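Local structure of peptide synthetase, module 7 (Actinoplanes teichomyceticus, 4TX3) at residues B[244-249]-B[442-447]; B[263-268]-B[365-370]; B[270-275]-B[433-438]. The protein probably serves as the condensation-like domain of the last module of the teicoplanin peptide synthetase, of the kind that recruits cytochrome P450 enzymes to crosslink the peptide. All blocks are in the same frame, centred on the assembly; numbering follows the deposited sequence.

Contact 1: residues B[244-249]-B[442-447]; sequences AGPHAR and VLEQVA
The main-chain O of Ala447 meets Arg249 in two ways, through a water and beneath its guanidinium, where helices 244-255 and 429-448 cross in a condensation-domain fold. The bridging water donates to Ala447 O at 2.9 Å and to Arg249 O at 2.6 Å, so it joins two main-chain acceptors that could not bond to each other. The Arg249 side chain bends at chi2 (-93°) and again at chi3 (-107°), which folds its guanidinium back so that one face lies over Ala447 O. The oxygen sits towards the rim of that face, with NE of Arg249 at 4.0 Å from it; the charge should favour this approach although it is not a hydrogen bond.

The axes of segments 244-249 and 442-447 cross at 55° and come within 8.8 Å, a spacing that the small Ala447 suits. Its methyl lies against Pro246 and Arg249, one turn apart, CB lying 3.7 Å from Pro246 O and 4.2 Å from Arg249 CB. Leu250 also packs on Ala447, and the CB of His247 points away from helix 429-448, its NE2 bonding with Glu405 OE2. One turn before Ala447, Glu444 CG lies 4.5 Å from the ring carbon CB of Pro246.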
loop_
_atom_site.group_PDB
_atom_site.type_symbol
_atom_site.label_atom_id
_atom_site.label_comp_id
_atom_site.label_asym_id
_atom_site.label_seq_id
_atom_site.Cartn_x
_atom_site.Cartn_y
_atom_site.Cartn_z
ATOM N N ALA B 244 7.785 14.200 -21.593
ATOM C CA ALA B 244 7.937 12.747 -21.537
ATOM C C ALA B 244 9.187 12.238 -22.260
ATOM O O ALA B 244 9.916 11.388 -21.742
ATOM C CB ALA B 244 6.680 12.072 -22.115
ATOM N N GLY B 245 9.414 12.744 -23.469
ATOM C CA GLY B 245 10.585 12.381 -24.252
ATOM C C GLY B 245 11.916 12.574 -23.530
ATOM O O GLY B 245 12.676 11.616 -23.373
ATOM N N PRO B 246 12.214 13.815 -23.102
ATOM C CA PRO B 246 13.406 14.079 -22.294
ATOM C C PRO B 246 13.438 13.228 -21.026
ATOM O O PRO B 246 14.495 12.701 -20.665
ATOM C CB PRO B 246 13.274 15.558 -21.941
ATOM C CG PRO B 246 12.403 16.123 -22.971
ATOM C CD PRO B 246 11.441 15.042 -23.346
ATOM N N HIS B 247 12.294 13.094 -20.362
ATOM C CA HIS B 247 12.194 12.231 -19.196
ATOM C C HIS B 247 12.687 10.812 -19.538
ATOM O O HIS B 247 13.441 10.210 -18.776
ATOM C CB HIS B 247 10.756 12.211 -18.674
ATOM C CG HIS B 247 10.557 11.367 -17.447
ATOM N ND1 HIS B 247 9.316 11.123 -16.908
ATOM C CD2 HIS B 247 11.446 10.713 -16.657
ATOM C CE1 HIS B 247 9.443 10.357 -15.837
ATOM N NE2 HIS B 247 10.721 10.092 -15.667
ATOM N N ALA B 248 12.306 10.301 -20.704
ATOM C CA ALA B 248 12.669 8.940 -21.086
ATOM C C ALA B 248 14.126 8.828 -21.544
ATOM O O ALA B 248 14.792 7.824 -21.273
ATOM C CB ALA B 248 11.713 8.426 -22.175
ATOM N N ARG B 249 14.628 9.849 -22.232
ATOM C CA ARG B 249 16.049 9.881 -22.613
ATOM C C ARG B 249 16.975 9.915 -21.395
ATOM O O ARG B 249 18.041 9.299 -21.407
ATOM C CB ARG B 249 16.355 11.086 -23.508
ATOM C CG ARG B 249 16.138 10.821 -24.984
ATOM C CD ARG B 249 17.417 10.355 -25.646
ATOM N NE ARG B 249 18.004 11.380 -26.508
ATOM C CZ ARG B 249 19.277 11.384 -26.895
ATOM N NH1 ARG B 249 20.104 10.430 -26.473
ATOM N NH2 ARG B 249 19.727 12.358 -27.681
ATOM N N VAL B 442 18.279 22.530 -17.935
ATOM C CA VAL B 442 19.453 21.708 -17.670
ATOM C C VAL B 442 19.109 20.248 -17.876
ATOM O O VAL B 442 19.857 19.513 -18.513
ATOM C CB VAL B 442 20.005 21.920 -16.232
ATOM C CG1 VAL B 442 21.006 20.832 -15.863
ATOM C CG2 VAL B 442 20.614 23.290 -16.102
ATOM N N LEU B 443 17.965 19.832 -17.352
ATOM C CA LEU B 443 17.524 18.445 -17.526
ATOM C C LEU B 443 17.313 18.069 -19.004
ATOM O O LEU B 443 17.678 16.966 -19.422
ATOM C CB LEU B 443 16.252 18.187 -16.719
ATOM C CG LEU B 443 16.569 18.120 -15.217
ATOM C CD1 LEU B 443 15.375 18.501 -14.398
ATOM C CD2 LEU B 443 17.073 16.738 -14.825
ATOM N N GLU B 444 16.777 18.977 -19.813
ATOM C CA GLU B 444 16.649 18.679 -21.250
ATOM C C GLU B 444 18.009 18.495 -21.959
ATOM O O GLU B 444 18.244 17.453 -22.593
ATOM C CB GLU B 444 15.843 19.772 -21.943
ATOM C CG GLU B 444 14.397 19.848 -21.480
ATOM C CD GLU B 444 13.718 21.150 -21.881
ATOM O OE1 GLU B 444 14.435 22.120 -22.227
ATOM O OE2 GLU B 444 12.467 21.205 -21.857
ATOM N N GLN B 445 18.899 19.487 -21.842
ATOM C CA GLN B 445 20.241 19.428 -22.448
ATOM C C GLN B 445 21.012 18.178 -22.060
ATOM O O GLN B 445 21.658 17.527 -22.877
ATOM C CB GLN B 445 21.075 20.653 -22.048
ATOM C CG GLN B 445 20.388 21.964 -22.301
ATOM C CD GLN B 445 21.113 23.123 -21.656
ATOM O OE1 GLN B 445 22.348 23.164 -21.615
ATOM N NE2 GLN B 445 20.348 24.073 -21.134
ATOM N N VAL B 446 20.946 17.865 -20.786
ATOM C CA VAL B 446 21.734 16.796 -20.235
ATOM C C VAL B 446 21.125 15.459 -20.690
ATOM O O VAL B 446 21.836 14.475 -20.913
ATOM C CB VAL B 446 21.813 16.970 -18.690
ATOM C CG1 VAL B 446 21.473 15.716 -17.969
ATOM C CG2 VAL B 446 23.180 17.521 -18.279
ATOM N N ALA B 447 19.810 15.443 -20.881
ATOM C CA ALA B 447 19.132 14.270 -21.446
ATOM C C ALA B 447 19.566 13.982 -22.876
ATOM O O ALA B 447 19.829 12.835 -23.227
ATOM C CB ALA B 447 17.641 14.451 -21.403
HETATM O O HOH W 1 20.381 10.399 -21.798
#

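Contact 2: residues B[263-268]-B[365-370]; sequences QLVQAA and LQVREE
Val265 and Leu365 direct their side chains at each other and meet at about a right angle, the central pair in a helix-on-sheet layer of the condensation-domain fold. Segment 263-268 of helix 261-278 runs at 152° to strand residues 365-369, nearly antiparallel, the short axes coming within 9.1 Å. At that separation the gap is bridged by branched aliphatic groups from both sides, and the side chains meet through carbon, with no polar bond between the two segments.

Strand alternation supplies two of these groups: Leu365 and Val367 both face the helix, while Gln366 between them bonds to Thr287 O through NE2. Val265 answers both. Its CG1 lies anti to the backbone N (chi1 176°) and reaches across to the forked end of Leu365, 3.9 Å from CD2 and 4.1 Å from CD1. Val367 comes in beside this pair, its CG2 lying 4.1 Å from Val265 CB, so that Val265 is touched by both strand residues. The other branch of Val265, CG2, packs against Leu443 of helix 429-448, and Leu403 of the neighbouring strand 399-407 also touches this valine.

Main-chain bonds hold the strand from both flanks, Leu365 pairing with Gly285 and Gln366 with Phe401 and Leu403. These bonds hold in place the strand that carries Leu365. The leucine end meets the helix backbone itself next to Val265: CD2 touches Gln266 CB at 3.9 Å and comes to 3.5 Å from Gln266 CA.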
loop_
_atom_site.group_PDB
_atom_site.type_symbol
_atom_site.label_atom_id
_atom_site.label_comp_id
_atom_site.label_asym_id
_atom_site.label_seq_id
_atom_site.Cartn_x
_atom_site.Cartn_y
_atom_site.Cartn_z
ATOM N N GLN B 263 18.866 10.336 -8.397
ATOM C CA GLN B 263 20.268 10.750 -8.387
ATOM C C GLN B 263 20.639 11.548 -9.652
ATOM O O GLN B 263 21.463 12.454 -9.595
ATOM C CB GLN B 263 21.181 9.529 -8.231
ATOM C CG GLN B 263 20.977 8.752 -6.942
ATOM C CD GLN B 263 21.927 7.565 -6.812
ATOM O OE1 GLN B 263 22.445 7.047 -7.800
ATOM N NE2 GLN B 263 22.172 7.141 -5.582
ATOM N N LEU B 264 20.027 11.217 -10.788
ATOM C CA LEU B 264 20.249 11.967 -12.021
ATOM C C LEU B 264 19.838 13.417 -11.867
ATOM O O LEU B 264 20.554 14.322 -12.297
ATOM C CB LEU B 264 19.478 11.352 -13.187
ATOM C CG LEU B 264 19.919 9.976 -13.682
ATOM C CD1 LEU B 264 19.226 9.660 -14.972
ATOM C CD2 LEU B 264 21.396 9.922 -13.878
ATOM N N VAL B 265 18.675 13.630 -11.261
ATOM C CA VAL B 265 18.145 14.975 -11.049
ATOM C C VAL B 265 18.990 15.696 -9.998
ATOM O O VAL B 265 19.227 16.904 -10.081
ATOM C CB VAL B 265 16.649 14.930 -10.612
ATOM C CG1 VAL B 265 16.134 16.316 -10.299
ATOM C CG2 VAL B 265 15.793 14.270 -11.704
ATOM N N GLN B 266 19.465 14.951 -9.010
ATOM C CA GLN B 266 20.343 15.554 -8.019
ATOM C C GLN B 266 21.628 16.052 -8.674
ATOM O O GLN B 266 22.131 17.129 -8.338
ATOM C CB GLN B 266 20.656 14.565 -6.911
ATOM C CG GLN B 266 21.513 15.147 -5.838
ATOM C CD GLN B 266 21.702 14.176 -4.711
ATOM O OE1 GLN B 266 20.994 13.169 -4.637
ATOM N NE2 GLN B 266 22.669 14.455 -3.822
ATOM N N ALA B 267 22.145 15.275 -9.626
ATOM C CA ALA B 267 23.330 15.692 -10.376
ATOM C C ALA B 267 23.054 16.995 -11.113
ATOM O O ALA B 267 23.762 17.990 -10.939
ATOM C CB ALA B 267 23.748 14.614 -11.347
ATOM N N ALA B 268 22.000 16.977 -11.926
ATOM C CA ALA B 268 21.629 18.116 -12.747
ATOM C C ALA B 268 21.444 19.402 -11.927
ATOM O O ALA B 268 21.962 20.461 -12.293
ATOM C CB ALA B 268 20.354 17.789 -13.524
ATOM N N LEU B 365 15.826 18.321 -2.283
ATOM C CA LEU B 365 15.286 17.689 -3.480
ATOM C C LEU B 365 14.513 16.412 -3.169
ATOM O O LEU B 365 14.996 15.519 -2.487
ATOM C CB LEU B 365 16.397 17.384 -4.479
ATOM C CG LEU B 365 15.995 16.588 -5.724
ATOM C CD1 LEU B 365 14.920 17.301 -6.500
ATOM C CD2 LEU B 365 17.200 16.366 -6.594
ATOM N N GLN B 366 13.297 16.352 -3.691
ATOM C CA GLN B 366 12.418 15.203 -3.534
ATOM C C GLN B 366 11.979 14.724 -4.922
ATOM O O GLN B 366 11.395 15.481 -5.681
ATOM C CB GLN B 366 11.206 15.596 -2.684
ATOM C CG GLN B 366 10.820 14.611 -1.614
ATOM C CD GLN B 366 11.841 14.510 -0.496
ATOM O OE1 GLN B 366 12.557 15.473 -0.164
ATOM N NE2 GLN B 366 11.924 13.329 0.087
ATOM N N VAL B 367 12.296 13.487 -5.268
ATOM C CA VAL B 367 11.865 12.913 -6.526
ATOM C C VAL B 367 11.135 11.629 -6.227
ATOM O O VAL B 367 11.763 10.610 -5.987
ATOM C CB VAL B 367 13.041 12.620 -7.478
ATOM C CG1 VAL B 367 12.549 11.863 -8.712
ATOM C CG2 VAL B 367 13.737 13.907 -7.892
ATOM N N ARG B 368 9.807 11.676 -6.220
ATOM C CA ARG B 368 9.018 10.505 -5.842
ATOM C C ARG B 368 8.274 9.904 -7.035
ATOM O O ARG B 368 8.092 10.553 -8.074
ATOM C CB ARG B 368 8.015 10.869 -4.744
ATOM C CG ARG B 368 6.830 11.657 -5.275
ATOM C CD ARG B 368 5.759 11.900 -4.230
ATOM N NE ARG B 368 4.507 12.316 -4.858
ATOM C CZ ARG B 368 3.535 11.476 -5.210
ATOM N NH1 ARG B 368 3.673 10.172 -4.986
ATOM N NH2 ARG B 368 2.424 11.936 -5.783
ATOM N N GLU B 369 7.836 8.660 -6.874
ATOM C CA GLU B 369 6.986 8.004 -7.872
ATOM C C GLU B 369 5.522 8.427 -7.744
ATOM O O GLU B 369 5.119 8.958 -6.709
ATOM C CB GLU B 369 7.094 6.487 -7.745
ATOM C CG GLU B 369 7.206 5.796 -9.077
ATOM C CD GLU B 369 8.597 5.901 -9.632
ATOM O OE1 GLU B 369 9.501 6.253 -8.848
ATOM O OE2 GLU B 369 8.793 5.634 -10.840
ATOM N N GLU B 370 4.746 8.204 -8.808
ATOM C CA GLU B 370 3.288 8.368 -8.798
ATOM C C GLU B 370 2.700 7.648 -7.612
ATOM O O GLU B 370 3.307 6.696 -7.136
ATOM C CB GLU B 370 2.674 7.778 -10.058
ATOM C CG GLU B 370 2.218 8.754 -11.086
ATOM C CD GLU B 370 2.019 8.066 -12.414
ATOM O OE1 GLU B 370 2.557 6.937 -12.575
ATOM O OE2 GLU B 370 1.334 8.649 -13.289
#

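Contact 3: residues B[270-275]-B[433-438]; sequences AMLLTR and ASLARR
Leu272 of helix 261-278 reaches helix 429-448 with both of its methyl groups. CD1 lies 3.8 Å from Arg438 CB, while CD2 rests on Leu435, 4.0 Å from Leu435 O and 4.1 Å from Leu435 CD2, and also comes near the carbonyl carbon of Arg438. Swung out opposite its main-chain N (chi1 178°), the leucine points toward the facing helix, and its forked end spans Leu435 and Arg438, three residues apart.

The side chains of Leu272 and Arg438 cross at about a right angle. Only the base of the arginine serves the apolar contact; from CG to NE its chain is extended and carries the guanidinium away, where NE bonds to Ile459 O and NH1 to Tyr276 OH. Tyr276 therefore links the arginine back to the helix of Leu272, and it also touches Leu435, so Leu435 and Arg438 share a second-shell neighbour.

Farther out, Leu273 packs on Leu282 of strand 281-288, while Ala436 rests on Val238 and Leu240 of strand 235-242. Each helix thus joins its neighbour on one side and a strand on another, the layering of helices over sheet found in the chloramphenicol acetyltransferase-like lobes of condensation domains.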
loop_
_atom_site.group_PDB
_atom_site.type_symbol
_atom_site.label_atom_id
_atom_site.label_comp_id
_atom_site.label_asym_id
_atom_site.label_seq_id
_atom_site.Cartn_x
_atom_site.Cartn_y
_atom_site.Cartn_z
ATOM N N ALA B 270 22.745 20.053 -9.010
ATOM C CA ALA B 270 24.045 20.454 -8.486
ATOM C C ALA B 270 24.816 21.230 -9.561
ATOM O O ALA B 270 25.494 22.217 -9.261
ATOM C CB ALA B 270 24.852 19.229 -7.995
ATOM N N MET B 271 24.714 20.792 -10.815
ATOM C CA MET B 271 25.368 21.508 -11.906
ATOM C C MET B 271 24.738 22.883 -12.075
ATOM O O MET B 271 25.423 23.861 -12.395
ATOM C CB MET B 271 25.272 20.737 -13.222
ATOM C CG MET B 271 26.157 19.521 -13.279
ATOM S SD MET B 271 25.722 18.498 -14.697
ATOM C CE MET B 271 26.961 18.988 -15.910
ATOM N N LEU B 272 23.430 22.957 -11.856
ATOM C CA LEU B 272 22.730 24.220 -12.008
ATOM C C LEU B 272 23.179 25.203 -10.950
ATOM O O LEU B 272 23.389 26.378 -11.239
ATOM C CB LEU B 272 21.219 24.020 -11.946
ATOM C CG LEU B 272 20.344 25.271 -12.036
ATOM C CD1 LEU B 272 20.576 26.051 -13.334
ATOM C CD2 LEU B 272 18.892 24.894 -11.894
ATOM N N LEU B 273 23.338 24.726 -9.721
ATOM C CA LEU B 273 23.708 25.619 -8.625
ATOM C C LEU B 273 25.147 26.117 -8.803
ATOM O O LEU B 273 25.434 27.276 -8.538
ATOM C CB LEU B 273 23.525 24.927 -7.272
ATOM C CG LEU B 273 22.068 24.643 -6.881
ATOM C CD1 LEU B 273 21.998 23.664 -5.733
ATOM C CD2 LEU B 273 21.351 25.930 -6.512
ATOM N N THR B 274 26.047 25.249 -9.261
ATOM C CA THR B 274 27.401 25.684 -9.562
ATOM C C THR B 274 27.344 26.776 -10.627
ATOM O O THR B 274 28.004 27.793 -10.517
ATOM C CB THR B 274 28.292 24.521 -10.051
ATOM O OG1 THR B 274 28.514 23.599 -8.976
ATOM C CG2 THR B 274 29.635 25.052 -10.519
ATOM N N ARG B 275 26.518 26.559 -11.639
ATOM C CA ARG B 275 26.303 27.513 -12.716
ATOM C C ARG B 275 25.629 28.803 -12.226
ATOM O O ARG B 275 25.807 29.858 -12.802
ATOM C CB ARG B 275 25.464 26.834 -13.799
ATOM C CG ARG B 275 25.440 27.548 -15.112
ATOM C CD ARG B 275 26.798 27.546 -15.806
ATOM N NE ARG B 275 26.651 28.082 -17.160
ATOM C CZ ARG B 275 26.441 29.370 -17.445
ATOM N NH1 ARG B 275 26.364 30.292 -16.486
ATOM N NH2 ARG B 275 26.312 29.746 -18.705
ATOM N N ALA B 433 10.944 31.289 -10.361
ATOM C CA ALA B 433 10.452 30.835 -11.648
ATOM C C ALA B 433 11.599 30.608 -12.643
ATOM O O ALA B 433 11.576 29.653 -13.426
ATOM C CB ALA B 433 9.446 31.836 -12.204
ATOM N N SER B 434 12.598 31.485 -12.600
ATOM C CA SER B 434 13.821 31.319 -13.377
ATOM C C SER B 434 14.565 30.042 -12.996
ATOM O O SER B 434 14.984 29.260 -13.859
ATOM C CB SER B 434 14.742 32.519 -13.176
ATOM O OG SER B 434 14.087 33.711 -13.532
ATOM N N LEU B 435 14.732 29.845 -11.695
ATOM C CA LEU B 435 15.344 28.637 -11.183
ATOM C C LEU B 435 14.628 27.404 -11.668
ATOM O O LEU B 435 15.269 26.473 -12.150
ATOM C CB LEU B 435 15.359 28.639 -9.655
ATOM C CG LEU B 435 16.704 28.990 -9.029
ATOM C CD1 LEU B 435 16.533 29.126 -7.532
ATOM C CD2 LEU B 435 17.762 27.942 -9.393
ATOM N N ALA B 436 13.302 27.392 -11.539
ATOM C CA ALA B 436 12.515 26.236 -11.961
ATOM C C ALA B 436 12.688 25.996 -13.445
ATOM O O ALA B 436 12.956 24.864 -13.866
ATOM C CB ALA B 436 11.050 26.416 -11.618
ATOM N N ARG B 437 12.561 27.053 -14.240
ATOM C CA ARG B 437 12.696 26.903 -15.691
ATOM C C ARG B 437 14.117 26.495 -16.111
ATOM O O ARG B 437 14.298 25.705 -17.048
ATOM C CB ARG B 437 12.265 28.191 -16.401
ATOM C CG ARG B 437 10.745 28.392 -16.402
ATOM C CD ARG B 437 10.324 29.798 -16.818
ATOM N NE ARG B 437 10.556 30.049 -18.236
ATOM C CZ ARG B 437 10.880 31.239 -18.742
ATOM N NH1 ARG B 437 11.026 32.291 -17.938
ATOM N NH2 ARG B 437 11.071 31.370 -20.051
ATOM N N ARG B 438 15.130 27.008 -15.420
ATOM C CA ARG B 438 16.503 26.619 -15.739
ATOM C C ARG B 438 16.773 25.149 -15.387
ATOM O O ARG B 438 17.474 24.445 -16.126
ATOM C CB ARG B 438 17.490 27.552 -15.041
ATOM C CG ARG B 438 17.745 28.774 -15.883
ATOM C CD ARG B 438 18.244 29.962 -15.105
ATOM N NE ARG B 438 18.467 31.089 -16.005
ATOM C CZ ARG B 438 18.607 32.354 -15.612
ATOM N NH1 ARG B 438 18.544 32.668 -14.322
ATOM N NH2 ARG B 438 18.808 33.311 -16.510
#

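From the N terminus, helix 244-255 supplies the first partner of contact 1, and helix 261-278 follows with those of contacts 2 and 3. The chain then reaches strand 363-369, where contact 2 closes a loop with 96 residues between its segments. Helix 429-448 closes the other two: contact 3 first, across 157 residues, then contact 1, across 192. Contacts 2 and 3 lie nested within contact 1 and cross each other, their segments alternating along the chain. Contacts 1 and 2 also meet directly, Leu443 CD2 lying 3.7 Å from Ala268 CB, and Val442 of contact 1 packs on Leu272 of contact 3. Together they tie three helices and one strand into a single layered unit.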